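Local atomic coordinates of protein tyrosine phosphatase PRL-1 (Leishmania major, PDB entry 3S4O), a protein that removes phosphate from phosphotyrosine in proteins and may act as a virulence factor that supports survival of the parasite inside host macrophages. Residues 29-33 with 34-38; 62-66 with 67-71. All coordinates share one frame; numbering follows the deposited sequence.

Interaction 1: 29-33 with 34-38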
loop_
_atom_site.group_PDB
_atom_site.type_symbol
_atom_site.label_atom_id
_atom_site.label_comp_id
_atom_site.label_asym_id
_atom_site.label_seq_id
_atom_site.Cartn_x
_atom_site.Cartn_y
_atom_site.Cartn_z
ATOM N N ASP A 29 -0.702 -0.079 10.902
ATOM C CA ASP A 29 -1.911 -0.170 11.709
ATOM C C ASP A 29 -2.772 1.077 11.517
ATOM O O ASP A 29 -2.277 2.150 11.170
ATOM C CB ASP A 29 -1.580 -0.323 13.196
ATOM C CG ASP A 29 -1.214 -1.749 13.567
ATOM O OD1 ASP A 29 -1.391 -2.654 12.715
ATOM O OD2 ASP A 29 -0.764 -1.970 14.716
ATOM N N ALA A 30 -4.065 0.909 11.738
ATOM C CA ALA A 30 -4.994 2.021 11.756
ATOM C C ALA A 30 -4.703 2.884 12.979
ATOM O O ALA A 30 -4.298 2.370 14.023
ATOM C CB ALA A 30 -6.432 1.514 11.808
ATOM N N PRO A 31 -4.913 4.190 12.862
ATOM C CA PRO A 31 -4.757 5.066 14.012
ATOM C C PRO A 31 -5.983 5.057 14.907
ATOM O O PRO A 31 -7.098 4.836 14.429
ATOM C CB PRO A 31 -4.622 6.440 13.377
ATOM C CG PRO A 31 -5.422 6.355 12.161
ATOM C CD PRO A 31 -5.214 4.960 11.645
ATOM N N SER A 32 -5.759 5.293 16.197
ATOM C CA SER A 32 -6.841 5.642 17.115
ATOM C C SER A 32 -7.088 7.153 17.011
ATOM O O SER A 32 -6.155 7.912 16.758
ATOM C CB SER A 32 -6.513 5.228 18.564
ATOM O OG SER A 32 -5.414 5.954 19.100
ATOM N N PRO A 33 -8.337 7.583 17.188
ATOM C CA PRO A 33 -8.680 9.010 17.127
ATOM C C PRO A 33 -7.867 9.886 18.074
ATOM O O PRO A 33 -7.529 11.020 17.729
ATOM C CB PRO A 33 -10.148 9.029 17.541
ATOM C CG PRO A 33 -10.674 7.701 17.108
ATOM C CD PRO A 33 -9.543 6.731 17.253
ATOM N N SER A 34 -7.570 9.362 19.258
ATOM C CA SER A 34 -6.812 10.107 20.271
ATOM C C SER A 34 -5.319 10.232 19.952
ATOM O O SER A 34 -4.662 11.170 20.407
ATOM C CB SER A 34 -6.979 9.464 21.649
ATOM O OG SER A 34 -6.497 8.135 21.640
ATOM N N ASN A 35 -4.788 9.286 19.188
ATOM C CA ASN A 35 -3.369 9.306 18.815
ATOM C C ASN A 35 -3.145 9.843 17.389
ATOM O O ASN A 35 -2.024 9.809 16.879
ATOM C CB ASN A 35 -2.760 7.892 18.968
ATOM C CG ASN A 35 -1.227 7.858 18.799
ATOM O OD1 ASN A 35 -0.707 7.408 17.761
ATOM N ND2 ASN A 35 -0.504 8.307 19.831
ATOM N N LEU A 36 -4.211 10.342 16.763
ATOM C CA LEU A 36 -4.171 10.725 15.346
ATOM C C LEU A 36 -3.119 11.797 14.988
ATOM O O LEU A 36 -2.481 11.690 13.951
ATOM C CB LEU A 36 -5.559 11.143 14.837
ATOM C CG LEU A 36 -5.673 11.294 13.311
ATOM C CD1 LEU A 36 -5.284 10.027 12.576
ATOM C CD2 LEU A 36 -7.101 11.704 12.942
ATOM N N PRO A 37 -2.939 12.816 15.822
ATOM C CA PRO A 37 -1.908 13.823 15.546
ATOM C C PRO A 37 -0.489 13.250 15.559
ATOM O O PRO A 37 0.317 13.578 14.686
ATOM C CB PRO A 37 -2.079 14.817 16.692
ATOM C CG PRO A 37 -3.493 14.692 17.082
ATOM C CD PRO A 37 -3.820 13.243 16.922
ATOM N N THR A 38 -0.198 12.410 16.550
ATOM C CA THR A 38 1.095 11.712 16.622
ATOM C C THR A 38 1.307 10.842 15.388
ATOM O O THR A 38 2.394 10.792 14.812
ATOM C CB THR A 38 1.192 10.800 17.857
ATOM O OG1 THR A 38 0.974 11.580 19.037
ATOM C CG2 THR A 38 2.569 10.137 17.938
#
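Pro31 packs against Leu36 where the loop after strand 21-28 turns into helix 36-44 of the phosphatase domain, a strand-to-helix connection in which the residues before the helix touch its first turn through an apolar pair and two weak bonds to one N-H. The proline ring and the leucine side chain lie side by side and point the same way, with CD1 of Leu36 3.7 Å from both CB and CG of Pro31. Tyr59 touches both residues and His115 of strand 111-115 touches the proline, which places this apolar pair on the inner side of the connection. Ser32 comes next and turns its polar atoms to the helix start. Its O and its OG both receive the N-H of Asn35, the N-cap residue, in a weak forked arrangement. Because OG of Ser32 stands between its own backbone N and carbonyl carbon (chi1 66°), it reaches this N-H and also lies 3.3 Å from CB of Asn35. The side-chain amide of Asn35 makes no capping bond. Pro33 then brings the chain into helix-like backbone angles (phi -55°, psi -37°), and its O touches CB of Leu36 at 3.5 Å.

Interaction 2: 62-66 with 67-71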
loop_
_atom_site.group_PDB
_atom_site.type_symbol
_atom_site.label_atom_id
_atom_site.label_comp_id
_atom_site.label_asym_id
_atom_site.label_seq_id
_atom_site.Cartn_x
_atom_site.Cartn_y
_atom_site.Cartn_z
ATOM N N THR A 62 -10.212 13.990 7.070
ATOM C CA THR A 62 -9.973 15.405 6.749
ATOM C C THR A 62 -8.791 15.987 7.531
ATOM O O THR A 62 -8.093 16.871 7.037
ATOM C CB THR A 62 -11.220 16.270 7.012
ATOM O OG1 THR A 62 -11.677 16.064 8.357
ATOM C CG2 THR A 62 -12.336 15.912 6.022
ATOM N N LEU A 63 -8.566 15.475 8.741
ATOM C CA LEU A 63 -7.407 15.904 9.547
ATOM C C LEU A 63 -6.087 15.492 8.933
ATOM O O LEU A 63 -5.066 16.085 9.236
ATOM C CB LEU A 63 -7.435 15.344 10.970
ATOM C CG LEU A 63 -6.265 15.777 11.899
ATOM C CD1 LEU A 63 -5.846 17.264 11.753
ATOM C CD2 LEU A 63 -6.572 15.475 13.367
ATOM N N VAL A 64 -6.105 14.436 8.129
ATOM C CA VAL A 64 -4.898 13.929 7.485
ATOM C C VAL A 64 -4.673 14.674 6.180
ATOM O O VAL A 64 -3.542 15.019 5.838
ATOM C CB VAL A 64 -4.984 12.398 7.217
ATOM C CG1 VAL A 64 -3.729 11.905 6.490
ATOM C CG2 VAL A 64 -5.174 11.621 8.508
ATOM N N LYS A 65 -5.761 14.926 5.461
ATOM C CA LYS A 65 -5.717 15.649 4.190
ATOM C C LYS A 65 -5.143 17.042 4.363
ATOM O O LYS A 65 -4.464 17.559 3.478
ATOM C CB LYS A 65 -7.111 15.755 3.571
ATOM C CG LYS A 65 -7.597 14.479 2.880
ATOM C CD LYS A 65 -8.880 14.769 2.067
ATOM C CE LYS A 65 -10.135 14.090 2.585
ATOM N NZ LYS A 65 -9.958 13.015 3.601
ATOM N N SER A 66 -5.409 17.641 5.516
ATOM C CA SER A 66 -5.046 19.028 5.757
ATOM C C SER A 66 -3.566 19.162 6.092
ATOM O O SER A 66 -3.052 20.262 6.215
ATOM C CB SER A 66 -5.913 19.621 6.875
ATOM O OG SER A 66 -5.466 19.205 8.151
ATOM N N ARG A 67 -2.884 18.035 6.232
ATOM C CA ARG A 67 -1.458 18.046 6.566
ATOM C C ARG A 67 -0.612 17.493 5.439
ATOM O O ARG A 67 0.461 16.948 5.667
ATOM C CB ARG A 67 -1.233 17.295 7.863
ATOM C CG ARG A 67 -1.958 18.001 8.986
ATOM C CD ARG A 67 -1.666 17.476 10.346
ATOM N NE ARG A 67 -2.390 18.226 11.373
ATOM C CZ ARG A 67 -2.032 19.422 11.844
ATOM N NH1 ARG A 67 -2.771 20.016 12.777
ATOM N NH2 ARG A 67 -0.940 20.038 11.398
ATOM N N GLY A 68 -1.119 17.650 4.220
ATOM C CA GLY A 68 -0.350 17.407 3.014
ATOM C C GLY A 68 -0.307 15.972 2.547
ATOM O O GLY A 68 0.437 15.656 1.622
ATOM N N ILE A 69 -1.100 15.110 3.185
ATOM C CA ILE A 69 -1.182 13.704 2.800
ATOM C C ILE A 69 -2.509 13.421 2.096
ATOM O O ILE A 69 -3.579 13.737 2.612
ATOM C CB ILE A 69 -1.021 12.770 4.011
ATOM C CG1 ILE A 69 0.396 12.884 4.591
ATOM C CG2 ILE A 69 -1.262 11.336 3.597
ATOM C CD1 ILE A 69 0.472 12.562 6.067
ATOM N N ASP A 70 -2.430 12.842 0.901
ATOM C CA ASP A 70 -3.629 12.474 0.155
ATOM C C ASP A 70 -4.186 11.201 0.790
ATOM O O ASP A 70 -3.456 10.219 0.956
ATOM C CB ASP A 70 -3.302 12.234 -1.323
ATOM C CG ASP A 70 -2.839 13.516 -2.057
ATOM O OD1 ASP A 70 -2.646 13.481 -3.301
ATOM O OD2 ASP A 70 -2.653 14.571 -1.397
ATOM N N VAL A 71 -5.460 11.232 1.175
ATOM C CA VAL A 71 -6.113 10.064 1.762
ATOM C C VAL A 71 -7.141 9.467 0.805
ATOM O O VAL A 71 -7.923 10.177 0.181
ATOM C CB VAL A 71 -6.781 10.357 3.122
ATOM C CG1 VAL A 71 -7.331 9.069 3.715
ATOM C CG2 VAL A 71 -5.787 10.962 4.078
HETATM O O HOH W 1 -2.738 19.641 2.471
#
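Val64 and Val71 meet at about a right angle, CG1 of Val64 pressing on CG2 of Val71 at 3.3 Å, tighter than an ordinary carbon contact. This is the apolar centre of a tight return from helix 62-65 to strand 70-73, where apolar side chains of the helix end and the strand meet across the turn. CG1 of Val64 is placed there by a first torsion that sets it anti to the backbone N (chi1 178°), and the same methyl also lies 3.8 Å from CB of Ile69. Ile69 touches Leu51 of strand 48-53, while Val64 also touches Ile40 of helix 36-44. Toward that helix, where both touch Ile40, Leu63 and Arg67 run side by side in the same direction. The arginine chain is extended from CG to NE, and CD1 of Leu63 comes to the edge of the guanidinium, near its plane, 3.6 Å from NE. Lys65 behaves differently: its CG crosses Val71 at 4.1 Å from CG2, and beyond it the chain bends at chi3 and chi4, with NZ 4.2 Å from CB of Val71. OG of Ser66 folds back to give a weak bond to O of Leu63. The backbone closes the turn. N of Arg67 hydrogen-bonds to O of Val64 (3.1 Å), and the weak bond from N of Gly68 to O of Lys65 is accompanied by a water that donates to that O and weakly accepts from Gly68. The alpha hydrogen of Lys65 points almost straight at O of Ile69 (166° at H). Gly68, with phi 85°, carries the chain out of the type I turn Lys65-Gly68 and into the outermost strand, completing the beta-alpha-beta unit 48-53, 62-65, 70-73.

How the interactions relate
The two interactions illustrate the two kinds of helix end: interaction 1 lies at the start of helix 36-44, and interaction 2 at the end of a different helix, 62-65, where the chain passes into strand 70-73. Both are partly buried, with apolar pairs inward and polar or charged groups outward, but their chemistry differs. Residues 29-38 combine prolines with weak bonds to one N-H, whereas 62-71 rely on branched aliphatic packing and a water-assisted turn. They meet directly through CD2 of Leu36 and CD2 of Leu63, 3.8 Å apart, and Tyr59 touches both. Interaction 1 lies nearer Cys116, the predicted phosphocysteine nucleophile, about 9 Å from Pro31 between side chains; interaction 2 is structural packing at the sheet edge.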